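PDB 6UAV: Glyco_hydro_cc domain-containing protein from Pseudomonas viridiflava, which probably hydrolyses internal beta-1,3-glucosidic linkages as an endo-beta-1,3-glucanase of glycoside hydrolase family 128. Local coordinates for residues M93-P103 / W135-Y143. Numbering follows the deposited sequence.
Sequences MTPQAAAQLWP and WLDAFYAAY
Met93 offers its backbone O to Trp135 NE1 at 2.9 Å, with that oxygen lying near the indole plane and the donor lying in the carbonyl plane. This bond satisfies the N-H of a buried indole where two neighbouring outer helices of the (beta/alpha)8 TIM barrel, 95-112 and 132-146, pack together; strand 115-121 lies between them in sequence, and the short helical segments cross at -48° with axes 8.1 Å apart. Thr94 is the N-cap, its OG1 accepting from Ala97 N. Pro95 suits the first turn of the helix, where a missing N-H costs nothing, and its rigid ring packs two ways: CG sits over the Trp135 five-membered ring in a CH-pi contact, 3.8 Å from the centroid, while CB meets Ala138 CB. Gln96 points outward at first but is bent at chi2 (-73°), which brings its amide back against Ala142 CB; one water donates to both Gln96 OE1 and Ala142 O. Small residues permit the close approach: Ala98 CB touches the Trp135 edge at CH2, and Ala99 CB meets Ala142 CB at 3.6 Å. The chi1 of Phe139 (164°) sets CG anti to its backbone N and carries the ring toward helix 95-112, where it enters as a knob into the hole formed by Pro95, Ala98, Ala99 and Trp102. At the far side of that hole Trp102 presents a broad face to the Phe139 edge in a T-shaped pair, centroids 5.0 Å apart, and turns its own edge toward the Tyr143 face in an offset version. Beyond the contact Trp102 NE1 donates to Gln153 O, and Tyr143 OH is hydrogen-bonded to Glu106 and Arg150, so both polar groups in this aromatic cluster are satisfied. Pro103 adds an apolar flank to the tyrosine, its CG lying 4.1 Å from Tyr143 CE2.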
loop_
_atom_site.group_PDB
_atom_site.type_symbol
_atom_site.label_atom_id
_atom_site.label_comp_id
_atom_site.label_asym_id
_atom_site.label_seq_id
_atom_site.Cartn_x
_atom_site.Cartn_y
_atom_site.Cartn_z
ATOM N N MET A 93 5.146 -5.683 -14.872
ATOM C CA MET A 93 6.598 -6.047 -14.932
ATOM C C MET A 93 6.687 -7.566 -14.859
ATOM O O MET A 93 6.194 -8.165 -13.894
ATOM C CB MET A 93 7.366 -5.396 -13.790
ATOM C CG MET A 93 7.496 -3.877 -14.028
ATOM S SD MET A 93 8.356 -3.106 -12.688
ATOM C CE MET A 93 10.045 -3.576 -13.059
ATOM N N THR A 94 7.351 -8.177 -15.812
ATOM C CA THR A 94 7.640 -9.619 -15.712
ATOM C C THR A 94 8.563 -9.875 -14.538
ATOM O O THR A 94 9.227 -8.967 -14.017
ATOM C CB THR A 94 8.274 -10.135 -16.996
ATOM O OG1 THR A 94 9.536 -9.471 -17.111
ATOM C CG2 THR A 94 7.407 -9.894 -18.226
ATOM N N PRO A 95 8.636 -11.132 -14.057
ATOM C CA PRO A 95 9.625 -11.455 -13.012
ATOM C C PRO A 95 11.053 -11.009 -13.377
ATOM O O PRO A 95 11.760 -10.456 -12.500
ATOM C CB PRO A 95 9.451 -12.982 -12.875
ATOM C CG PRO A 95 7.946 -13.175 -13.157
ATOM C CD PRO A 95 7.702 -12.225 -14.322
ATOM N N GLN A 96 11.456 -11.227 -14.620
ATOM C CA GLN A 96 12.807 -10.802 -15.045
ATOM C C GLN A 96 12.917 -9.279 -14.988
ATOM O O GLN A 96 13.996 -8.751 -14.584
ATOM C CB GLN A 96 13.160 -11.380 -16.401
ATOM C CG GLN A 96 13.430 -12.884 -16.335
ATOM C CD GLN A 96 14.733 -13.300 -15.702
ATOM O OE1 GLN A 96 15.562 -12.457 -15.363
ATOM N NE2 GLN A 96 14.923 -14.609 -15.524
ATOM N N ALA A 97 11.888 -8.568 -15.464
ATOM C CA ALA A 97 11.985 -7.088 -15.508
ATOM C C ALA A 97 12.131 -6.594 -14.080
ATOM O O ALA A 97 12.962 -5.687 -13.793
ATOM C CB ALA A 97 10.818 -6.500 -16.253
ATOM N N ALA A 98 11.432 -7.201 -13.111
ATOM C CA ALA A 98 11.542 -6.741 -11.722
ATOM C C ALA A 98 12.911 -7.103 -11.174
ATOM O O ALA A 98 13.517 -6.296 -10.448
ATOM C CB ALA A 98 10.392 -7.261 -10.875
ATOM N N ALA A 99 13.408 -8.309 -11.465
ATOM C CA ALA A 99 14.766 -8.695 -11.061
ATOM C C ALA A 99 15.776 -7.676 -11.621
ATOM O O ALA A 99 16.695 -7.335 -10.899
ATOM C CB ALA A 99 15.096 -10.128 -11.491
ATOM N N GLN A 100 15.625 -7.263 -12.884
ATOM C CA GLN A 100 16.566 -6.293 -13.507
ATOM C C GLN A 100 16.546 -4.952 -12.738
ATOM O O GLN A 100 17.630 -4.320 -12.542
ATOM C CB GLN A 100 16.231 -6.104 -14.994
ATOM C CG GLN A 100 17.137 -5.128 -15.749
ATOM C CD GLN A 100 17.038 -5.337 -17.250
ATOM O OE1 GLN A 100 16.174 -6.027 -17.757
ATOM N NE2 GLN A 100 17.900 -4.730 -18.021
ATOM N N LEU A 101 15.389 -4.465 -12.328
ATOM C CA LEU A 101 15.259 -3.197 -11.555
ATOM C C LEU A 101 15.886 -3.359 -10.171
ATOM O O LEU A 101 16.344 -2.382 -9.596
ATOM C CB LEU A 101 13.782 -2.798 -11.477
ATOM C CG LEU A 101 13.462 -1.541 -10.673
ATOM C CD1 LEU A 101 14.116 -0.325 -11.288
ATOM C CD2 LEU A 101 11.974 -1.333 -10.541
ATOM N N TRP A 102 15.782 -4.533 -9.585
ATOM C CA TRP A 102 15.898 -4.658 -8.112
ATOM C C TRP A 102 17.203 -4.097 -7.589
ATOM O O TRP A 102 17.205 -3.437 -6.537
ATOM C CB TRP A 102 15.651 -6.117 -7.660
ATOM C CG TRP A 102 15.083 -6.165 -6.274
ATOM C CD1 TRP A 102 15.707 -6.450 -5.079
ATOM C CD2 TRP A 102 13.745 -5.798 -5.937
ATOM N NE1 TRP A 102 14.812 -6.317 -4.055
ATOM C CE2 TRP A 102 13.619 -5.903 -4.534
ATOM C CE3 TRP A 102 12.637 -5.379 -6.674
ATOM C CZ2 TRP A 102 12.423 -5.644 -3.860
ATOM C CZ3 TRP A 102 11.441 -5.173 -6.001
ATOM C CH2 TRP A 102 11.345 -5.311 -4.627
ATOM N N PRO A 103 18.371 -4.350 -8.225
ATOM C CA PRO A 103 19.646 -3.831 -7.683
ATOM C C PRO A 103 19.636 -2.295 -7.520
ATOM O O PRO A 103 20.293 -1.789 -6.600
ATOM C CB PRO A 103 20.707 -4.323 -8.678
ATOM C CG PRO A 103 20.060 -5.620 -9.263
ATOM C CD PRO A 103 18.603 -5.220 -9.403
ATOM N N TRP A 135 4.283 -15.493 -9.551
ATOM C CA TRP A 135 5.094 -14.305 -9.920
ATOM C C TRP A 135 6.269 -14.175 -8.946
ATOM O O TRP A 135 7.424 -14.020 -9.408
ATOM C CB TRP A 135 4.190 -13.059 -10.066
ATOM C CG TRP A 135 4.910 -11.867 -10.644
ATOM C CD1 TRP A 135 4.885 -11.472 -11.939
ATOM C CD2 TRP A 135 5.891 -11.066 -9.988
ATOM N NE1 TRP A 135 5.727 -10.400 -12.119
ATOM C CE2 TRP A 135 6.378 -10.129 -10.927
ATOM C CE3 TRP A 135 6.376 -11.001 -8.664
ATOM C CZ2 TRP A 135 7.370 -9.205 -10.633
ATOM C CZ3 TRP A 135 7.329 -10.055 -8.350
ATOM C CH2 TRP A 135 7.816 -9.172 -9.325
ATOM N N LEU A 136 6.027 -14.237 -7.655
ATOM C CA LEU A 136 7.104 -14.051 -6.662
ATOM C C LEU A 136 8.118 -15.177 -6.736
ATOM O O LEU A 136 9.316 -14.870 -6.618
ATOM C CB LEU A 136 6.539 -13.940 -5.251
ATOM C CG LEU A 136 5.841 -12.620 -4.874
ATOM C CD1 LEU A 136 5.062 -12.808 -3.590
ATOM C CD2 LEU A 136 6.841 -11.493 -4.749
ATOM N N ASP A 137 7.709 -16.434 -6.912
ATOM C CA ASP A 137 8.666 -17.541 -7.095
ATOM C C ASP A 137 9.614 -17.199 -8.246
ATOM O O ASP A 137 10.859 -17.379 -8.106
ATOM C CB ASP A 137 7.969 -18.862 -7.329
ATOM C CG ASP A 137 7.358 -19.496 -6.098
ATOM O OD1 ASP A 137 7.614 -18.961 -4.949
ATOM O OD2 ASP A 137 6.682 -20.535 -6.291
ATOM N N ALA A 138 9.043 -16.775 -9.362
ATOM C CA ALA A 138 9.831 -16.512 -10.575
ATOM C C ALA A 138 10.769 -15.331 -10.344
ATOM O O ALA A 138 11.922 -15.380 -10.829
ATOM C CB ALA A 138 8.912 -16.263 -11.722
ATOM N N PHE A 139 10.282 -14.281 -9.665
ATOM C CA PHE A 139 11.107 -13.084 -9.368
ATOM C C PHE A 139 12.269 -13.485 -8.469
ATOM O O PHE A 139 13.435 -13.123 -8.785
ATOM C CB PHE A 139 10.199 -12.042 -8.686
ATOM C CG PHE A 139 10.919 -10.945 -7.976
ATOM C CD1 PHE A 139 11.723 -10.054 -8.665
ATOM C CD2 PHE A 139 10.845 -10.858 -6.601
ATOM C CE1 PHE A 139 12.414 -9.073 -7.982
ATOM C CE2 PHE A 139 11.532 -9.870 -5.910
ATOM C CZ PHE A 139 12.304 -8.965 -6.614
ATOM N N TYR A 140 12.014 -14.270 -7.435
ATOM C CA TYR A 140 13.096 -14.780 -6.563
ATOM C C TYR A 140 14.106 -15.604 -7.390
ATOM O O TYR A 140 15.316 -15.404 -7.296
ATOM C CB TYR A 140 12.519 -15.657 -5.452
ATOM C CG TYR A 140 12.271 -14.978 -4.127
ATOM C CD1 TYR A 140 11.105 -14.239 -3.933
ATOM C CD2 TYR A 140 13.138 -15.126 -3.064
ATOM C CE1 TYR A 140 10.795 -13.680 -2.713
ATOM C CE2 TYR A 140 12.846 -14.558 -1.837
ATOM C CZ TYR A 140 11.674 -13.848 -1.674
ATOM O OH TYR A 140 11.370 -13.269 -0.489
ATOM N N ALA A 141 13.631 -16.466 -8.285
ATOM C CA ALA A 141 14.524 -17.335 -9.081
ATOM C C ALA A 141 15.339 -16.476 -10.069
ATOM O O ALA A 141 16.500 -16.810 -10.299
ATOM C CB ALA A 141 13.682 -18.377 -9.766
ATOM N N ALA A 142 14.726 -15.421 -10.633
ATOM C CA ALA A 142 15.394 -14.542 -11.618
ATOM C C ALA A 142 16.483 -13.763 -10.891
ATOM O O ALA A 142 17.629 -13.672 -11.361
ATOM C CB ALA A 142 14.421 -13.621 -12.267
ATOM N N TYR A 143 16.139 -13.162 -9.765
ATOM C CA TYR A 143 17.122 -12.371 -8.994
ATOM C C TYR A 143 18.266 -13.296 -8.566
ATOM O O TYR A 143 19.462 -12.979 -8.766
ATOM C CB TYR A 143 16.472 -11.670 -7.808
ATOM C CG TYR A 143 17.491 -10.783 -7.148
ATOM C CD1 TYR A 143 18.398 -11.299 -6.264
ATOM C CD2 TYR A 143 17.602 -9.428 -7.452
ATOM C CE1 TYR A 143 19.358 -10.511 -5.654
ATOM C CE2 TYR A 143 18.577 -8.628 -6.884
ATOM C CZ TYR A 143 19.444 -9.159 -5.951
ATOM O OH TYR A 143 20.464 -8.441 -5.391
HETATM O O HOH W 1 18.033 -12.783 -13.879
#